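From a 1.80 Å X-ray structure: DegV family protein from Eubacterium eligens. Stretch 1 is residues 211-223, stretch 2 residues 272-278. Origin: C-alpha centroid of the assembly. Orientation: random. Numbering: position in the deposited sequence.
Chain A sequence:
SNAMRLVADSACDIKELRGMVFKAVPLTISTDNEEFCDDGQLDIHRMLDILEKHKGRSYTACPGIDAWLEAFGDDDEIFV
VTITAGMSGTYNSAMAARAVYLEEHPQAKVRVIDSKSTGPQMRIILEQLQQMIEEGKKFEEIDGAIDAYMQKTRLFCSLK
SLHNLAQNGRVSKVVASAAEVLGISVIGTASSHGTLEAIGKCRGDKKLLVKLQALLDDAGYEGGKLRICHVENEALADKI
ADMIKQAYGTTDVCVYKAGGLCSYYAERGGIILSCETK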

# COMPACT_ATOMS: atom_id res chain seq x y z
N LYS A 211 -10.41 -11.91 -15.22
CA LYS A 211 -10.73 -12.14 -13.80
C LYS A 211 -10.91 -10.83 -13.03
O LYS A 211 -11.80 -10.71 -12.22
CB LYS A 211 -9.68 -13.01 -13.14
CG LYS A 211 -9.76 -14.46 -13.55
CD LYS A 211 -8.75 -15.29 -12.76
CE LYS A 211 -8.71 -16.76 -13.19
NZ LYS A 211 -10.04 -17.42 -13.28
N LEU A 212 -10.05 -9.85 -13.28
CA LEU A 212 -10.13 -8.57 -12.61
C LEU A 212 -11.41 -7.84 -12.97
O LEU A 212 -12.04 -7.22 -12.10
CB LEU A 212 -8.92 -7.68 -12.96
CG LEU A 212 -7.58 -8.03 -12.30
CD1 LEU A 212 -6.46 -7.12 -12.83
CD2 LEU A 212 -7.67 -7.92 -10.76
N GLN A 213 -11.82 -7.93 -14.24
CA GLN A 213 -13.07 -7.29 -14.64
C GLN A 213 -14.24 -7.90 -13.89
O GLN A 213 -15.12 -7.17 -13.43
CB GLN A 213 -13.29 -7.35 -16.17
CG GLN A 213 -14.53 -6.64 -16.60
CD GLN A 213 -14.65 -6.49 -18.10
OE1 GLN A 213 -13.68 -6.69 -18.85
NE2 GLN A 213 -15.83 -6.07 -18.56
N ALA A 214 -14.25 -9.23 -13.74
CA ALA A 214 -15.32 -9.89 -13.00
C ALA A 214 -15.30 -9.48 -11.50
O ALA A 214 -16.35 -9.21 -10.90
CB ALA A 214 -15.23 -11.42 -13.15
N LEU A 215 -14.11 -9.41 -10.92
CA LEU A 215 -13.94 -9.01 -9.51
C LEU A 215 -14.40 -7.56 -9.27
O LEU A 215 -15.11 -7.27 -8.29
CB LEU A 215 -12.50 -9.19 -9.05
CG LEU A 215 -12.02 -10.64 -8.93
CD1 LEU A 215 -10.50 -10.70 -8.81
CD2 LEU A 215 -12.69 -11.35 -7.75
N LEU A 216 -13.99 -6.66 -10.18
CA LEU A 216 -14.38 -5.27 -10.09
C LEU A 216 -15.90 -5.10 -10.20
O LEU A 216 -16.49 -4.36 -9.42
CB LEU A 216 -13.65 -4.44 -11.14
CG LEU A 216 -12.16 -4.25 -10.83
CD1 LEU A 216 -11.40 -3.71 -12.06
CD2 LEU A 216 -11.95 -3.34 -9.63
N ASP A 217 -16.52 -5.80 -11.16
CA ASP A 217 -17.97 -5.81 -11.32
C ASP A 217 -18.67 -6.21 -10.01
O ASP A 217 -19.58 -5.53 -9.52
CB ASP A 217 -18.42 -6.78 -12.42
CG ASP A 217 -18.11 -6.28 -13.85
OD1 ASP A 217 -17.72 -5.11 -14.03
OD2 ASP A 217 -18.28 -7.08 -14.80
N ASP A 218 -18.24 -7.34 -9.46
CA ASP A 218 -18.83 -7.84 -8.22
C ASP A 218 -18.58 -6.90 -7.03
O ASP A 218 -19.41 -6.81 -6.14
CB ASP A 218 -18.29 -9.22 -7.89
CG ASP A 218 -18.92 -10.31 -8.74
OD1 ASP A 218 -19.78 -10.00 -9.60
OD2 ASP A 218 -18.54 -11.49 -8.53
N ALA A 219 -17.44 -6.22 -7.04
CA ALA A 219 -17.08 -5.30 -5.96
C ALA A 219 -17.88 -3.99 -6.00
O ALA A 219 -17.83 -3.22 -5.04
CB ALA A 219 -15.57 -4.99 -6.01
N GLY A 220 -18.59 -3.73 -7.09
CA GLY A 220 -19.35 -2.48 -7.21
C GLY A 220 -18.54 -1.34 -7.81
O GLY A 220 -18.90 -0.16 -7.63
N TYR A 221 -17.50 -1.67 -8.55
CA TYR A 221 -16.72 -0.65 -9.26
C TYR A 221 -17.56 -0.06 -10.38
O TYR A 221 -18.19 -0.79 -11.16
CB TYR A 221 -15.42 -1.23 -9.83
CG TYR A 221 -14.58 -0.14 -10.46
CD1 TYR A 221 -14.05 0.88 -9.68
CD2 TYR A 221 -14.32 -0.12 -11.83
CE1 TYR A 221 -13.29 1.89 -10.23
CE2 TYR A 221 -13.56 0.88 -12.39
CZ TYR A 221 -13.03 1.88 -11.59
OH TYR A 221 -12.29 2.90 -12.13
N GLU A 222 -17.60 1.27 -10.44
CA GLU A 222 -18.38 1.99 -11.43
C GLU A 222 -17.61 3.16 -12.09
O GLU A 222 -18.18 4.21 -12.40
CB GLU A 222 -19.67 2.51 -10.77
CG GLU A 222 -20.65 1.40 -10.48
CD GLU A 222 -22.01 1.89 -9.98
OE1 GLU A 222 -22.13 3.10 -9.65
OE2 GLU A 222 -22.94 1.04 -9.92
N GLY A 223 -16.31 2.98 -12.27
CA GLY A 223 -15.52 3.97 -12.99
C GLY A 223 -14.87 5.08 -12.17
O GLY A 223 -14.41 6.05 -12.73
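Stretch 2 272-278: ILSCETK

Stretch 2 (residues 272-278) is the C-terminal end of the chain and runs in extended form along the helix of stretch 1 and the turn that follows it. The stretch enters as β-strand, already under way before Ile 272, with phi/psi near -134/135 at Ile 272 and -146/155 at Cys 275. The strand points much the same way as helix 211-219: the N-to-C directions differ by 31° (signed crossing angle -31°), and the axes approach to 10.7 Å. The backbones are far apart at the start, with 10.0 Å between Leu 212 CA and Leu 273 CA, and close at the end, with 4.4 Å between Tyr 221 CA and Thr 277 CA. Side chains therefore fill the gap beside the helix, whereas main chain meets main chain beyond it.

Lys 278 is the residue most covered by the other stretch. Its N donates a hydrogen bond to Gly 220 O (2.9 Å, N-H...O angle 172°), nearly straight, which ties the last residue of the chain to the turn. Its side chain, p at chi1 and extended through chi2 and chi3, reaches back over the helix end. There NZ donates to water 1 (3.0 Å from Lys 278 NZ to the water O) and water 2 (2.7 Å from Lys 278 NZ to the water O), which in turn donate to Asp 218 O and Ala 219 O, so the ammonium group meets the helix's terminal carbonyls through solvent. Gly 220 has positive phi (89°) and closes the helix in a Schellman motif, with Tyr 221 N bonded to Leu 216 O (3.0 Å). A CB on Gly 220 would lie 2.4 Å from Lys 278 NZ, a clash, and would also jam against the preceding carbonyl. Thr 277 packs beside this turn, its CG2 3.4 Å from Ala 219 O.

Tyr 221 (chi1 t) begins sideways, but its ring swings nearer the strand. Glu 276 O lies at the ring edge, 3.1 Å from Tyr 221 CD1; Cys 275 CB is 3.7 Å from Tyr 221 CE1, and Cys 275 SG sits obliquely, 4.7 Å from the ring centroid of Tyr 221. Water 3 links Glu 276 O to Glu 222 N.

Leu 273 and Cys 275, alternate residues of the strand, both point toward the helix, while Ser 274 between them points away. Leu 273 CD2 meets Leu 212 CD1 at 4.2 Å. One turn on, Leu 216 CD2 touches both strand residues, at 4.4 Å from Leu 273 CD1 and 3.6 Å from Cys 275 SG.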

# COMPACT_ATOMS: atom_id res chain seq x y z
N ILE A 272 -0.42 -4.31 -7.86
CA ILE A 272 -1.44 -4.07 -6.84
C ILE A 272 -2.32 -2.92 -7.32
O ILE A 272 -1.81 -1.91 -7.79
CB ILE A 272 -0.84 -3.69 -5.48
CG1 ILE A 272 0.36 -4.58 -5.10
CG2 ILE A 272 -1.93 -3.73 -4.41
CD1 ILE A 272 1.05 -4.11 -3.81
N LEU A 273 -3.63 -3.07 -7.19
CA LEU A 273 -4.53 -2.02 -7.56
C LEU A 273 -5.55 -1.74 -6.49
O LEU A 273 -5.95 -2.62 -5.74
CB LEU A 273 -5.22 -2.28 -8.90
CG LEU A 273 -6.41 -3.17 -9.09
CD1 LEU A 273 -7.74 -2.49 -8.60
CD2 LEU A 273 -6.53 -3.52 -10.59
N SER A 274 -5.94 -0.48 -6.41
CA SER A 274 -7.01 -0.09 -5.53
C SER A 274 -8.00 0.81 -6.24
O SER A 274 -7.64 1.55 -7.17
CB SER A 274 -6.45 0.57 -4.28
OG SER A 274 -7.50 0.82 -3.37
N CYS A 275 -9.27 0.73 -5.82
CA CYS A 275 -10.32 1.53 -6.44
C CYS A 275 -11.38 1.96 -5.45
O CYS A 275 -11.59 1.31 -4.43
CB CYS A 275 -10.99 0.76 -7.57
SG CYS A 275 -11.79 -0.75 -7.07
N GLU A 276 -12.05 3.06 -5.78
CA GLU A 276 -13.32 3.44 -5.17
C GLU A 276 -14.45 2.62 -5.78
O GLU A 276 -14.49 2.43 -7.01
CB GLU A 276 -13.67 4.88 -5.50
CG GLU A 276 -12.83 5.91 -4.90
CD GLU A 276 -13.20 7.31 -5.38
OE1 GLU A 276 -13.70 7.48 -6.54
OE2 GLU A 276 -12.97 8.25 -4.61
N THR A 277 -15.38 2.18 -4.94
CA THR A 277 -16.57 1.47 -5.38
C THR A 277 -17.82 2.29 -5.04
O THR A 277 -17.73 3.29 -4.35
CB THR A 277 -16.67 0.09 -4.70
OG1 THR A 277 -16.76 0.23 -3.27
CG2 THR A 277 -15.43 -0.79 -5.05
N LYS A 278 -18.98 1.86 -5.52
CA LYS A 278 -20.25 2.47 -5.09
C LYS A 278 -20.54 2.18 -3.58
O LYS A 278 -19.82 1.37 -2.92
CB LYS A 278 -21.39 1.97 -5.98
CG LYS A 278 -21.68 0.52 -5.77
CD LYS A 278 -22.75 -0.03 -6.68
CE LYS A 278 -23.29 -1.34 -6.10
NZ LYS A 278 -22.24 -2.09 -5.32
O HOH W 1 -21.96 -4.93 -6.10
O HOH W 2 -20.06 -1.86 -3.71
O HOH W 3 -16.25 3.30 -8.81